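Local coordinates for primase X domain-containing protein (Sulfolobus solfataricus, PDB 4WYH) that probably acts as a noncatalytic subunit of the archaeal eukaryotic-type primase, needed for efficient primer synthesis, at residues K37-G42 with L71-E76; V65-A70 with S93-V98. All blocks are in the same frame, centred on the assembly; numbering follows the deposited sequence.

Interaction 1 (K37-G42 with L71-E76)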
loop_
_atom_site.group_PDB
_atom_site.type_symbol
_atom_site.label_atom_id
_atom_site.label_comp_id
_atom_site.label_asym_id
_atom_site.label_seq_id
_atom_site.Cartn_x
_atom_site.Cartn_y
_atom_site.Cartn_z
ATOM N N LYS A 37 6.437 -6.351 -4.113
ATOM C CA LYS A 37 7.761 -5.770 -4.126
ATOM C C LYS A 37 7.858 -4.447 -3.380
ATOM O O LYS A 37 8.789 -4.213 -2.660
ATOM C CB LYS A 37 8.221 -5.564 -5.571
ATOM C CG LYS A 37 9.721 -5.709 -5.705
ATOM C CD LYS A 37 10.191 -6.973 -4.971
ATOM C CE LYS A 37 11.662 -7.337 -5.147
ATOM N NZ LYS A 37 11.886 -8.517 -4.234
ATOM N N VAL A 38 6.922 -3.550 -3.635
ATOM C CA VAL A 38 6.860 -2.278 -2.959
ATOM C C VAL A 38 6.676 -2.530 -1.457
ATOM O O VAL A 38 7.368 -1.896 -0.630
ATOM C CB VAL A 38 5.736 -1.360 -3.503
ATOM C CG1 VAL A 38 5.665 -0.067 -2.717
ATOM C CG2 VAL A 38 6.017 -0.989 -4.967
ATOM N N LEU A 39 5.782 -3.452 -1.103
ATOM C CA LEU A 39 5.566 -3.725 0.274
ATOM C C LEU A 39 6.845 -4.171 0.966
ATOM O O LEU A 39 7.074 -3.831 2.117
ATOM C CB LEU A 39 4.493 -4.771 0.507
ATOM C CG LEU A 39 3.064 -4.298 0.482
ATOM C CD1 LEU A 39 2.193 -5.522 0.316
ATOM C CD2 LEU A 39 2.594 -3.502 1.679
ATOM N N GLU A 40 7.653 -4.933 0.237
ATOM C CA GLU A 40 8.916 -5.424 0.766
ATOM C C GLU A 40 9.948 -4.322 0.969
ATOM O O GLU A 40 10.682 -4.384 1.928
ATOM C CB GLU A 40 9.515 -6.417 -0.188
ATOM C CG GLU A 40 10.838 -6.945 0.297
ATOM C CD GLU A 40 11.457 -7.875 -0.684
ATOM O OE1 GLU A 40 11.056 -7.792 -1.874
ATOM O OE2 GLU A 40 12.325 -8.676 -0.246
ATOM N N MET A 41 10.008 -3.360 0.043
ATOM C CA MET A 41 11.094 -2.387 -0.013
ATOM C C MET A 41 10.822 -1.061 0.681
ATOM O O MET A 41 11.710 -0.474 1.264
ATOM C CB MET A 41 11.509 -2.181 -1.452
ATOM C CG MET A 41 11.920 -3.462 -2.173
ATOM S SD MET A 41 13.424 -4.220 -1.500
ATOM C CE MET A 41 14.475 -2.788 -1.161
ATOM N N GLY A 42 9.573 -0.601 0.606
ATOM C CA GLY A 42 9.149 0.599 1.251
ATOM C C GLY A 42 9.120 1.780 0.294
ATOM O O GLY A 42 9.669 1.725 -0.805
ATOM N N LEU A 71 -2.940 -5.892 8.747
ATOM C CA LEU A 71 -2.438 -4.904 9.651
ATOM C C LEU A 71 -0.936 -5.010 9.835
ATOM O O LEU A 71 -0.236 -4.019 9.793
ATOM C CB LEU A 71 -3.197 -4.953 10.986
ATOM C CG LEU A 71 -2.623 -4.035 12.071
ATOM C CD1 LEU A 71 -2.751 -2.576 11.722
ATOM C CD2 LEU A 71 -3.237 -4.315 13.439
ATOM N N GLN A 72 -0.432 -6.215 10.020
ATOM C CA GLN A 72 0.987 -6.379 10.283
ATOM C C GLN A 72 1.749 -6.064 9.040
ATOM O O GLN A 72 2.723 -5.378 9.089
ATOM C CB GLN A 72 1.272 -7.818 10.762
ATOM C CG GLN A 72 2.742 -8.055 11.013
ATOM C CD GLN A 72 3.356 -7.083 12.006
ATOM O OE1 GLN A 72 2.727 -6.723 13.010
ATOM N NE2 GLN A 72 4.598 -6.657 11.747
ATOM N N THR A 73 1.287 -6.534 7.894
ATOM C CA THR A 73 1.939 -6.273 6.621
ATOM C C THR A 73 2.061 -4.770 6.284
ATOM O O THR A 73 3.127 -4.285 5.838
ATOM C CB THR A 73 1.130 -6.966 5.515
ATOM O OG1 THR A 73 1.105 -8.377 5.803
ATOM C CG2 THR A 73 1.788 -6.707 4.164
ATOM N N LEU A 74 0.955 -4.050 6.519
ATOM C CA LEU A 74 0.897 -2.616 6.264
ATOM C C LEU A 74 1.802 -1.846 7.207
ATOM O O LEU A 74 2.478 -0.889 6.800
ATOM C CB LEU A 74 -0.564 -2.138 6.360
ATOM C CG LEU A 74 -1.474 -2.714 5.292
ATOM C CD1 LEU A 74 -2.925 -2.403 5.525
ATOM C CD2 LEU A 74 -1.003 -2.210 3.940
ATOM N N LYS A 75 1.783 -2.220 8.487
ATOM C CA LYS A 75 2.641 -1.549 9.474
ATOM C C LYS A 75 4.158 -1.775 9.235
ATOM O O LYS A 75 4.937 -0.814 9.241
ATOM C CB LYS A 75 2.230 -1.967 10.901
ATOM C CG LYS A 75 2.754 -1.036 11.937
ATOM C CD LYS A 75 2.955 -1.774 13.250
ATOM C CE LYS A 75 1.724 -1.731 14.112
ATOM N NZ LYS A 75 2.099 -2.227 15.468
ATOM N N GLU A 76 4.522 -3.008 8.932
ATOM C CA GLU A 76 5.895 -3.403 8.537
ATOM C C GLU A 76 6.380 -2.665 7.326
ATOM O O GLU A 76 7.490 -2.185 7.363
ATOM C CB GLU A 76 5.949 -4.841 8.122
ATOM C CG GLU A 76 6.346 -5.746 9.163
ATOM C CD GLU A 76 6.105 -7.167 8.731
ATOM O OE1 GLU A 76 5.531 -7.501 7.637
ATOM O OE2 GLU A 76 6.446 -7.931 9.571
#
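Leu39 spreads its two methyls over the methyl of Thr73, with CD1 4.0 Å from Thr73 CG2 and CD2 4.1 Å from the same carbon. The two side chains meet at about a right angle, and the fork of the leucine receives the single methyl between its prongs. Thr73 offers that carbon because CG2 stands anti to its backbone N, while OG1, on the other branch, hydrogen-bonds to Glu69 O one turn back; the hydroxyl is satisfied by its own helix and the face left to Leu39 is apolar. Leu74 CD2 comes in more loosely, 4.4 Å from Leu39 CD2. Leu74 sets out away from 37-42, but the end of its chain comes nearer. Phe77 adds to the same patch against Leu39, and Leu59 of helix 47-63 covers Thr73 and Leu74. Next along the chain, Lys75 NZ forms a salt bridge with Glu88, tying helix 67-78 to helix 88-101. With Leu39 and Leu74 both buried, this is an apolar helix-helix contact between helices 33-41 and 67-78 in an all-helical domain of the PriX family.

Interaction 2 (V65-A70 with S93-V98)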
loop_
_atom_site.group_PDB
_atom_site.type_symbol
_atom_site.label_atom_id
_atom_site.label_comp_id
_atom_site.label_asym_id
_atom_site.label_seq_id
_atom_site.Cartn_x
_atom_site.Cartn_y
_atom_site.Cartn_z
ATOM N N VAL A 65 -6.295 -11.789 2.301
ATOM C CA VAL A 65 -5.740 -12.069 3.619
ATOM C C VAL A 65 -6.698 -11.423 4.622
ATOM O O VAL A 65 -7.455 -10.524 4.238
ATOM C CB VAL A 65 -4.298 -11.507 3.799
ATOM C CG1 VAL A 65 -3.350 -12.005 2.728
ATOM C CG2 VAL A 65 -4.318 -10.003 3.842
ATOM N N ASN A 66 -6.621 -11.848 5.885
ATOM C CA ASN A 66 -7.485 -11.330 6.933
ATOM C C ASN A 66 -6.943 -10.148 7.683
ATOM O O ASN A 66 -5.823 -9.717 7.449
ATOM C CB ASN A 66 -7.856 -12.488 7.856
ATOM C CG ASN A 66 -8.649 -13.569 7.122
ATOM O OD1 ASN A 66 -8.256 -14.750 7.112
ATOM N ND2 ASN A 66 -9.776 -13.194 6.554
ATOM N N GLU A 67 -7.767 -9.552 8.526
ATOM C CA GLU A 67 -7.444 -8.262 9.102
ATOM C C GLU A 67 -6.099 -8.221 9.849
ATOM O O GLU A 67 -5.338 -7.271 9.715
ATOM C CB GLU A 67 -8.588 -7.784 10.026
ATOM C CG GLU A 67 -9.860 -7.366 9.254
ATOM C CD GLU A 67 -10.811 -8.517 8.838
ATOM O OE1 GLU A 67 -10.385 -9.703 8.722
ATOM O OE2 GLU A 67 -12.026 -8.245 8.631
ATOM N N ASP A 68 -5.822 -9.244 10.643
ATOM C CA ASP A 68 -4.592 -9.254 11.429
ATOM C C ASP A 68 -3.361 -9.278 10.510
ATOM O O ASP A 68 -2.480 -8.463 10.684
ATOM C CB ASP A 68 -4.582 -10.415 12.395
ATOM C CG ASP A 68 -5.511 -10.193 13.537
ATOM O OD1 ASP A 68 -5.773 -9.015 13.874
ATOM O OD2 ASP A 68 -6.008 -11.181 14.113
ATOM N N GLU A 69 -3.347 -10.140 9.511
ATOM C CA GLU A 69 -2.243 -10.162 8.597
ATOM C C GLU A 69 -2.088 -8.852 7.825
ATOM O O GLU A 69 -0.992 -8.424 7.576
ATOM C CB GLU A 69 -2.337 -11.367 7.660
ATOM C CG GLU A 69 -1.221 -11.394 6.630
ATOM C CD GLU A 69 -1.231 -12.604 5.709
ATOM O OE1 GLU A 69 -2.054 -13.538 5.865
ATOM O OE2 GLU A 69 -0.380 -12.616 4.805
ATOM N N ALA A 70 -3.194 -8.253 7.404
ATOM C CA ALA A 70 -3.135 -7.010 6.640
ATOM C C ALA A 70 -2.505 -5.972 7.507
ATOM O O ALA A 70 -1.643 -5.247 7.077
ATOM C CB ALA A 70 -4.541 -6.599 6.200
ATOM N N SER A 93 -8.972 0.952 10.558
ATOM C CA SER A 93 -10.067 1.609 9.828
ATOM C C SER A 93 -9.963 1.496 8.288
ATOM O O SER A 93 -10.944 1.225 7.598
ATOM C CB SER A 93 -10.174 3.057 10.228
ATOM O OG SER A 93 -11.177 3.710 9.427
ATOM N N VAL A 94 -8.789 1.736 7.728
ATOM C CA VAL A 94 -8.603 1.522 6.298
ATOM C C VAL A 94 -8.964 0.113 5.851
ATOM O O VAL A 94 -9.653 -0.073 4.848
ATOM C CB VAL A 94 -7.145 1.801 5.914
ATOM C CG1 VAL A 94 -6.910 1.457 4.449
ATOM C CG2 VAL A 94 -6.752 3.257 6.193
ATOM N N ILE A 95 -8.384 -0.884 6.531
ATOM C CA ILE A 95 -8.575 -2.294 6.221
ATOM C C ILE A 95 -10.069 -2.614 6.277
ATOM O O ILE A 95 -10.576 -3.215 5.354
ATOM C CB ILE A 95 -7.818 -3.222 7.203
ATOM C CG1 ILE A 95 -6.300 -3.090 6.995
ATOM C CG2 ILE A 95 -8.295 -4.676 7.087
ATOM C CD1 ILE A 95 -5.550 -3.558 8.223
ATOM N N ASN A 96 -10.753 -2.184 7.345
ATOM C CA ASN A 96 -12.194 -2.436 7.429
ATOM C C ASN A 96 -12.941 -1.753 6.313
ATOM O O ASN A 96 -13.799 -2.377 5.708
ATOM C CB ASN A 96 -12.733 -1.920 8.753
ATOM C CG ASN A 96 -14.200 -2.288 8.948
ATOM O OD1 ASN A 96 -14.502 -3.442 9.238
ATOM N ND2 ASN A 96 -15.094 -1.326 8.813
ATOM N N GLY A 97 -12.635 -0.461 6.045
ATOM C CA GLY A 97 -13.346 0.303 4.986
ATOM C C GLY A 97 -13.199 -0.286 3.586
ATOM O O GLY A 97 -14.166 -0.346 2.809
ATOM N N VAL A 98 -11.967 -0.664 3.214
ATOM C CA VAL A 98 -11.721 -1.226 1.877
ATOM C C VAL A 98 -12.347 -2.573 1.753
ATOM O O VAL A 98 -12.816 -2.940 0.653
ATOM C CB VAL A 98 -10.241 -1.315 1.469
ATOM C CG1 VAL A 98 -9.596 0.032 1.501
ATOM C CG2 VAL A 98 -9.413 -2.390 2.193
#
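The 2.8 Å backbone bond from Gly97 N to Ser93 O closes the helical turn that presents Ile95 to Glu67 and Ala70. This is a helix-helix contact of an all-alpha domain, in which the first turn of helix 67-78 packs on the middle of helix 88-101; the CA atoms of Glu67 and Ile95 come within 6.7 Å. Ile95 supplies about half of the buried surface and divides it between its branches. CG2, anti to the backbone N, meets the aliphatic part of Glu67, lying 3.8 Å from its CG. The other branch, CG1 with CD1, runs to Ala70, whose CB is 4.0 Å from CG1. Glu67 can join an apolar contact because its chain bends at chi2 (82°), folding the carboxylate back toward the start of its own helix and leaving CG to face the isoleucine. An alanine in place of Ile95 would remove both branches and would probably open a gap beside Ala70 CB, with Glu67 CG left without its apolar support. Nearby, helix 47-63 backs both segments: Val65 rests on Leu59, and Val98 packs on Ser56, while Val98 O accepts a hydrogen bond from Asn61 ND2. The terminal methyl of Ile95 fits closely at Ala70, with Ile95 CD1 3.8 Å from Ala70 CB and 4.0 Å from Ala70 C.

Helix 67-78 is shared by the two contacts: interaction 1 joins it to helix 33-41 and interaction 2 joins its first turn to helix 88-101, with centres about 13 Å apart. They meet through Ile95, whose CD1 lies 3.5 Å from Leu71 N and whose CG1 packs 3.7 Å from Leu74 CD1. Leu74 therefore touches Leu39 with one methyl and Ile95 with the other, making one continuous apolar path across three helices. Leu59 of helix 47-63 touches Thr73 and Leu74 of interaction 1 and Val65 of segment 65-70. Interaction 1 is nearer the middle of the chain, its centre about 7 Å from the chain centre against about 12 Å for interaction 2. Both lie away from Asp45, which binds manganese in another structure of this protein; no metal is bound here.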